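Local structure of oxidoreductase, NAD-binding/iron-sulfur cluster-binding protein (6ZXU) at residues 315-318 with 319-322; 480-483 with 484-488; 571-574 with 575-579. The protein is a catabolic reductive dehalogenase that binds cobalamin and two [4Fe-4S] clusters and probably removes halogens from organohalides by reduction. All blocks are in the same frame, centred on the assembly; numbering follows the deposited sequence.

Contact 1: residues 315-318 with 319-322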
loop_
_atom_site.group_PDB
_atom_site.type_symbol
_atom_site.label_atom_id
_atom_site.label_comp_id
_atom_site.label_asym_id
_atom_site.label_seq_id
_atom_site.Cartn_x
_atom_site.Cartn_y
_atom_site.Cartn_z
ATOM N N GLY A 315 4.649 16.850 17.348
ATOM C CA GLY A 315 5.804 17.179 16.533
ATOM C C GLY A 315 5.877 16.578 15.140
ATOM O O GLY A 315 6.751 16.983 14.364
ATOM N N ASP A 316 5.028 15.597 14.839
ATOM C CA ASP A 316 4.779 15.103 13.475
ATOM C C ASP A 316 4.520 16.387 12.643
ATOM O O ASP A 316 3.680 17.176 13.017
ATOM C CB ASP A 316 3.587 14.151 13.585
ATOM C CG ASP A 316 2.774 13.910 12.250
ATOM O OD1 ASP A 316 2.734 14.782 11.376
ATOM O OD2 ASP A 316 2.088 12.805 12.165
ATOM N N PHE A 317 5.207 16.593 11.531
ATOM C CA PHE A 317 5.056 17.818 10.800
ATOM C C PHE A 317 3.712 18.008 10.084
ATOM O O PHE A 317 3.387 19.156 9.828
ATOM C CB PHE A 317 6.195 18.125 9.837
ATOM C CG PHE A 317 7.276 18.968 10.446
ATOM C CD1 PHE A 317 8.008 18.494 11.470
ATOM C CD2 PHE A 317 7.617 20.211 9.898
ATOM C CE1 PHE A 317 9.022 19.260 12.056
ATOM C CE2 PHE A 317 8.594 20.990 10.462
ATOM C CZ PHE A 317 9.330 20.500 11.558
ATOM N N PHE A 318 2.921 16.980 9.840
ATOM C CA PHE A 318 1.508 17.240 9.462
ATOM C C PHE A 318 0.733 17.868 10.616
ATOM O O PHE A 318 -0.099 18.725 10.378
ATOM C CB PHE A 318 0.809 15.975 9.019
ATOM C CG PHE A 318 1.304 15.450 7.694
ATOM C CD1 PHE A 318 1.478 16.323 6.638
ATOM C CD2 PHE A 318 1.660 14.109 7.540
ATOM C CE1 PHE A 318 1.942 15.862 5.423
ATOM C CE2 PHE A 318 2.159 13.648 6.316
ATOM C CZ PHE A 318 2.255 14.520 5.280
ATOM N N LYS A 319 0.933 17.401 11.858
ATOM C CA LYS A 319 0.305 18.011 13.026
ATOM C C LYS A 319 0.787 19.441 13.236
ATOM O O LYS A 319 0.002 20.338 13.569
ATOM C CB LYS A 319 0.544 17.180 14.294
ATOM C CG LYS A 319 0.055 15.765 14.224
ATOM C CD LYS A 319 -1.229 15.764 13.531
ATOM C CE LYS A 319 -2.131 14.648 13.983
ATOM N NZ LYS A 319 -1.648 13.375 13.619
ATOM N N ARG A 320 2.045 19.725 12.941
ATOM C CA ARG A 320 2.548 21.069 13.000
ATOM C C ARG A 320 1.885 21.977 12.006
ATOM O O ARG A 320 1.501 23.108 12.311
ATOM C CB ARG A 320 4.051 21.116 12.846
ATOM C CG ARG A 320 4.802 20.346 13.925
ATOM C CD ARG A 320 6.260 20.783 14.077
ATOM N NE ARG A 320 6.427 22.111 14.672
ATOM C CZ ARG A 320 7.564 22.618 15.129
ATOM N NH1 ARG A 320 8.691 21.908 15.107
ATOM N NH2 ARG A 320 7.592 23.850 15.535
ATOM N N ALA A 321 1.684 21.469 10.779
ATOM C CA ALA A 321 0.979 22.223 9.750
ATOM C C ALA A 321 -0.458 22.529 10.153
ATOM O O ALA A 321 -0.883 23.644 10.047
ATOM C CB ALA A 321 1.026 21.440 8.415
ATOM N N GLU A 322 -1.183 21.510 10.645
ATOM C CA GLU A 322 -2.520 21.644 11.101
ATOM C C GLU A 322 -2.627 22.710 12.205
ATOM O O GLU A 322 -3.592 23.440 12.246
ATOM C CB GLU A 322 -2.995 20.327 11.687
ATOM C CG GLU A 322 -4.412 20.419 12.137
ATOM C CD GLU A 322 -5.001 19.085 12.535
ATOM O OE1 GLU A 322 -4.321 17.983 12.401
ATOM O OE2 GLU A 322 -6.174 19.153 13.047
#
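Gly315 sets its carbonyl O 3.8 Å from Arg320 CD, just ahead of helix 317-323. Asp316 is the N-cap of that helix. With CG anti to the backbone N (chi1 158°), its carboxylate turns back over the first turn, where OD1 accepts from Lys319 N at 3.2 Å, met from above the carboxylate plane, and more weakly from Phe318 N. The same side chain lies across the bend of Lys319, CG to CG 3.8 Å, while Asp316 OD2 stays 4.0 Å from Lys319 NZ, short of a salt bridge. With an alanine here, the N-H groups of Phe318 and Lys319 would probably be left without their cap. Phe317, whose backbone N is given to cobalamin O51, turns one ring face to Arg320 CD in a CH-pi contact, 3.9 Å from CD to the ring centroid. The guanidinium beyond is inclined 55° to the ring and is held elsewhere, by Asp325 and by the carbonyls of Leu684 and Leu696. Phe318 O takes Glu322 N at 3.0 Å, continuing the helix. A carboxylate at this helix start probably suits the helix dipole.

Contact 2: residues 480-483 with 484-488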
loop_
_atom_site.group_PDB
_atom_site.type_symbol
_atom_site.label_atom_id
_atom_site.label_comp_id
_atom_site.label_asym_id
_atom_site.label_seq_id
_atom_site.Cartn_x
_atom_site.Cartn_y
_atom_site.Cartn_z
ATOM N N ALA A 480 -4.188 7.300 9.983
ATOM C CA ALA A 480 -5.200 8.113 10.660
ATOM C C ALA A 480 -4.976 8.187 12.158
ATOM O O ALA A 480 -5.345 9.175 12.789
ATOM C CB ALA A 480 -6.576 7.614 10.353
ATOM N N HIS A 481 -4.311 7.189 12.712
ATOM C CA HIS A 481 -4.024 7.188 14.129
ATOM C C HIS A 481 -2.992 6.169 14.480
ATOM O O HIS A 481 -3.260 4.965 14.486
ATOM C CB HIS A 481 -5.317 6.912 14.907
ATOM C CG HIS A 481 -5.181 7.149 16.377
ATOM N ND1 HIS A 481 -4.487 6.297 17.217
ATOM C CD2 HIS A 481 -5.625 8.156 17.142
ATOM C CE1 HIS A 481 -4.525 6.776 18.440
ATOM N NE2 HIS A 481 -5.208 7.907 18.416
ATOM N N SER A 482 -1.778 6.637 14.736
ATOM C CA SER A 482 -0.698 5.777 15.245
ATOM C C SER A 482 -0.222 6.304 16.566
ATOM O O SER A 482 -0.060 7.534 16.739
ATOM C CB SER A 482 0.529 5.754 14.310
ATOM O OG SER A 482 0.288 5.064 13.111
ATOM N N GLU A 483 0.163 5.398 17.439
ATOM C CA GLU A 483 0.912 5.763 18.633
ATOM C C GLU A 483 2.400 5.371 18.600
ATOM O O GLU A 483 3.107 5.566 19.566
ATOM C CB GLU A 483 0.170 5.241 19.845
ATOM C CG GLU A 483 -1.091 6.077 19.999
ATOM C CD GLU A 483 -1.983 5.724 21.208
ATOM O OE1 GLU A 483 -1.844 4.661 21.810
ATOM O OE2 GLU A 483 -2.859 6.547 21.511
ATOM N N VAL A 484 2.863 4.746 17.485
ATOM C CA VAL A 484 4.247 4.367 17.309
ATOM C C VAL A 484 4.763 5.019 16.023
ATOM O O VAL A 484 3.996 5.277 15.120
ATOM C CB VAL A 484 4.485 2.862 17.242
ATOM C CG1 VAL A 484 3.953 2.202 18.486
ATOM C CG2 VAL A 484 3.888 2.214 16.015
ATOM N N ILE A 485 6.055 5.317 16.008
ATOM C CA ILE A 485 6.750 5.719 14.796
ATOM C C ILE A 485 7.140 4.475 14.028
ATOM O O ILE A 485 7.849 3.593 14.556
ATOM C CB ILE A 485 7.942 6.557 15.133
ATOM C CG1 ILE A 485 7.482 7.676 16.063
ATOM C CG2 ILE A 485 8.608 7.063 13.866
ATOM C CD1 ILE A 485 8.621 8.264 16.873
ATOM N N HIS A 486 6.718 4.359 12.778
ATOM C CA HIS A 486 6.903 3.123 12.059
ATOM C C HIS A 486 8.339 2.869 11.689
ATOM O O HIS A 486 8.772 1.734 11.717
ATOM C CB HIS A 486 6.080 3.071 10.784
ATOM C CG HIS A 486 4.600 3.041 11.020
ATOM N ND1 HIS A 486 3.727 2.484 10.125
ATOM C CD2 HIS A 486 3.852 3.488 12.037
ATOM C CE1 HIS A 486 2.487 2.605 10.576
ATOM N NE2 HIS A 486 2.532 3.256 11.710
ATOM N N ASN A 487 9.073 3.897 11.343
ATOM C CA ASN A 487 10.420 3.679 10.817
ATOM C C ASN A 487 11.300 2.742 11.606
ATOM O O ASN A 487 11.895 1.828 11.021
ATOM C CB ASN A 487 11.122 5.013 10.611
ATOM C CG ASN A 487 10.341 5.885 9.646
ATOM O OD1 ASN A 487 9.167 6.164 9.879
ATOM N ND2 ASN A 487 10.986 6.339 8.639
ATOM N N PRO A 488 11.487 2.988 12.922
ATOM C CA PRO A 488 12.438 2.114 13.641
ATOM C C PRO A 488 11.954 0.675 13.737
ATOM O O PRO A 488 12.762 -0.235 13.737
ATOM C CB PRO A 488 12.490 2.768 15.004
ATOM C CG PRO A 488 11.340 3.596 15.143
ATOM C CD PRO A 488 10.994 4.076 13.771
#
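Ser482 OG is gripped by two groups: His486 NE2 donates to it at 3.2 Å, and it is also hydrogen-bonded to the carbonyl of Ser478. This is the loop that leaves edge strand 474-477 of an antiparallel sheet and runs into helix 486-492, forming part of the cobalamin pocket. The loop thus closes on itself through one side-chain bond, from Ser482 to His486, four residues on.

Both torsions serve that bond. Ser482 carries OG beside its own backbone N (chi1 -71°), and His486 likewise sends CG to the side away from its carbonyl carbon (chi1 -66°), which brings the imidazole back along the loop. OG lies at the ring edge, tilted 20° from the ring plane. Ser516 holds the other ring nitrogen, ND1; with both nitrogens engaged, the ring is unlikely to flip easily.

Between the two partners the chain passes Val484. Its carbonyl O lies in the plane of the imidazole, at the ring edge 3.6 Å from His486 CD2, and is also 3.6 Å from Ser482 CB. It makes a weak hydrogen bond to N62 of cobalamin, and His486 N donates to O63, so His486 N and, weakly, Val484 O bond to the cofactor. Val484 N, in contrast, is buried here without any hydrogen-bonding partner.

The CB of Glu483 starts away from residues 484-488, its chain is extended, and Glu483 OE1 is taken by Arg361 and Tyr419. What remains beside Val484 is the methylene and the peptide: Glu483 CB is 3.6 Å from Val484 N, and Val484 CG1 lies 3.5 Å from Glu483 C.

Contact 3: residues 571-574 with 575-579. With SF4 (iron/sulfur cluster), chain E.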
loop_
_atom_site.group_PDB
_atom_site.type_symbol
_atom_site.label_atom_id
_atom_site.label_comp_id
_atom_site.label_asym_id
_atom_site.label_seq_id
_atom_site.Cartn_x
_atom_site.Cartn_y
_atom_site.Cartn_z
ATOM N N ASP A 571 15.068 17.475 4.799
ATOM C CA ASP A 571 14.438 18.710 5.365
ATOM C C ASP A 571 12.925 18.532 5.393
ATOM O O ASP A 571 12.250 18.683 4.388
ATOM C CB ASP A 571 14.819 19.931 4.552
ATOM C CG ASP A 571 14.463 21.235 5.248
ATOM O OD1 ASP A 571 13.345 21.379 5.795
ATOM O OD2 ASP A 571 15.361 22.148 5.296
ATOM N N VAL A 572 12.407 18.190 6.556
ATOM C CA VAL A 572 11.038 17.827 6.682
ATOM C C VAL A 572 10.109 19.026 6.558
ATOM O O VAL A 572 8.939 18.885 6.193
ATOM C CB VAL A 572 10.757 16.996 7.952
ATOM C CG1 VAL A 572 11.584 15.727 7.947
ATOM C CG2 VAL A 572 11.022 17.787 9.219
ATOM N N GLU A 573 10.615 20.207 6.879
ATOM C CA GLU A 573 9.819 21.423 6.668
ATOM C C GLU A 573 9.600 21.696 5.177
ATOM O O GLU A 573 8.463 21.980 4.771
ATOM C CB GLU A 573 10.511 22.581 7.289
ATOM C CG GLU A 573 9.788 23.901 7.048
ATOM C CD GLU A 573 10.557 25.048 7.713
ATOM O OE1 GLU A 573 11.660 24.846 8.340
ATOM O OE2 GLU A 573 10.053 26.180 7.625
ATOM N N LYS A 574 10.638 21.589 4.372
ATOM C CA LYS A 574 10.508 21.791 2.921
ATOM C C LYS A 574 9.631 20.723 2.272
ATOM O O LYS A 574 8.665 21.060 1.529
ATOM C CB LYS A 574 11.836 21.818 2.240
ATOM C CG LYS A 574 12.671 23.016 2.583
ATOM C CD LYS A 574 13.696 23.346 1.509
ATOM C CE LYS A 574 14.772 22.314 1.499
ATOM N NZ LYS A 574 15.960 22.684 0.671
ATOM N N CYS A 575 9.836 19.449 2.641
ATOM C CA CYS A 575 8.992 18.400 2.093
ATOM C C CYS A 575 7.529 18.571 2.564
ATOM O O CYS A 575 6.581 18.568 1.722
ATOM C CB CYS A 575 9.535 17.014 2.411
ATOM S SG CYS A 575 8.435 15.723 1.893
ATOM N N THR A 576 7.283 18.854 3.825
ATOM C CA THR A 576 5.902 19.066 4.248
ATOM C C THR A 576 5.194 20.173 3.460
ATOM O O THR A 576 4.057 20.024 2.978
ATOM C CB THR A 576 5.811 19.399 5.782
ATOM O OG1 THR A 576 6.388 18.331 6.504
ATOM C CG2 THR A 576 4.363 19.501 6.215
ATOM N N LYS A 577 5.870 21.321 3.310
ATOM C CA LYS A 577 5.254 22.447 2.633
ATOM C C LYS A 577 4.960 22.092 1.172
ATOM O O LYS A 577 3.869 22.406 0.664
ATOM C CB LYS A 577 6.173 23.657 2.705
ATOM C CG LYS A 577 6.039 24.349 4.038
ATOM C CD LYS A 577 7.084 25.459 4.219
ATOM C CE LYS A 577 6.632 26.412 5.338
ATOM N NZ LYS A 577 7.810 27.071 5.946
ATOM N N TYR A 578 5.878 21.421 0.477
ATOM C CA TYR A 578 5.611 21.017 -0.894
ATOM C C TYR A 578 4.418 20.053 -0.982
ATOM O O TYR A 578 3.473 20.286 -1.729
ATOM C CB TYR A 578 6.863 20.439 -1.582
ATOM C CG TYR A 578 6.642 20.151 -3.043
ATOM C CD1 TYR A 578 6.627 21.174 -3.975
ATOM C CD2 TYR A 578 6.363 18.869 -3.494
ATOM C CE1 TYR A 578 6.368 20.925 -5.328
ATOM C CE2 TYR A 578 6.131 18.620 -4.835
ATOM C CZ TYR A 578 6.143 19.658 -5.763
ATOM O OH TYR A 578 5.897 19.406 -7.096
ATOM N N ARG A 579 4.420 19.005 -0.207
ATOM C CA ARG A 579 3.352 18.043 -0.294
ATOM C C ARG A 579 1.962 18.635 0.053
ATOM O O ARG A 579 0.971 18.350 -0.627
ATOM C CB ARG A 579 3.647 16.847 0.616
ATOM C CG ARG A 579 4.865 16.051 0.237
ATOM C CD ARG A 579 5.028 14.709 0.987
ATOM N NE ARG A 579 4.070 13.746 0.534
ATOM C CZ ARG A 579 3.363 12.960 1.285
ATOM N NH1 ARG A 579 2.555 12.086 0.730
ATOM N NH2 ARG A 579 3.520 12.978 2.577
HETATM FE FE1 SF4 E . 9.052 15.095 -0.196
HETATM FE FE2 SF4 E . 8.371 14.788 -2.865
HETATM FE FE3 SF4 E . 10.164 13.006 -1.677
HETATM FE FE4 SF4 E . 10.883 15.607 -2.201
HETATM S S1 SF4 E . 10.324 14.046 -3.655
HETATM S S2 SF4 E . 11.216 14.428 -0.306
HETATM S S3 SF4 E . 8.911 16.670 -1.824
HETATM S S4 SF4 E . 8.042 13.363 -1.110
#
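A cysteine ligand to a [4Fe-4S] cluster sits in the first turns of helix 572-581, within the ferredoxin-like dicluster part of the protein. Cys575 binds iron FE1 through SG at 2.3 Å. Its SG is anti to the backbone N (chi1 174°), which swings the sulfur off the helix flank toward the cluster. Tyr578 and Arg579, three and four residues on, face the same cluster: Tyr578 CD2 approaches sulfide S3 at 3.8 Å, with the ring set obliquely, and Arg579 CD comes 3.9 Å from sulfide S4.

The turn that carries the ligand is firmly bonded. Asp571 is the N-cap, its OD1 accepting from Lys574 N at 3.1 Å in a fairly straight bond that reaches the carboxylate from above its plane; OD2 belongs to a salt bridge with Arg700. Asp571 O in turn accepts from Cys575 N, at 3.1 Å and almost linear, so the same capping residue fixes the backbone of the metal ligand.

Val572 O is held twice by Thr576. Thr576 OG1 donates to Val572 O at 2.6 Å, and Thr576 N reaches the same Val572 O at 2.9 Å, from opposite faces of the carbonyl plane. OG1 can do this because it stands beside its own backbone N, anti to the carbonyl carbon (chi1 -58°). The buried hydroxyl is thereby satisfied within the helix, and Thr576 also touches cobalamin.

On another flank Glu573 and Lys577 lie side by side, pointing the same way, and close a salt bridge one turn apart. The second carboxylate oxygen, Glu573 OE1, goes to Tyr680 and Arg700 instead. Lys577 NZ meets Glu573 OE2 at 2.9 Å, on its anti lone pair, away from OE1.

Overall arrangement
All three contacts border the bound cobalamin, from different parts of the chain. Contacts 1 and 3 are the closest pair, with centres 11 Å apart, and they pack directly: Phe317 CB is 3.3 Å from Thr576 OG1, and the Phe318 ring meets the guanidinium of Arg579. Helix 317-323 therefore leans on the helix that supplies a cluster ligand, and the cofactor touches both. Contact 2 touches neither; its nearest atoms are about 6 Å from contact 1 and about 9 Å from contact 3. The second cluster lies about 14 Å from the side chain of Cys575, an arrangement consistent with electrons passing between clusters and cobalamin.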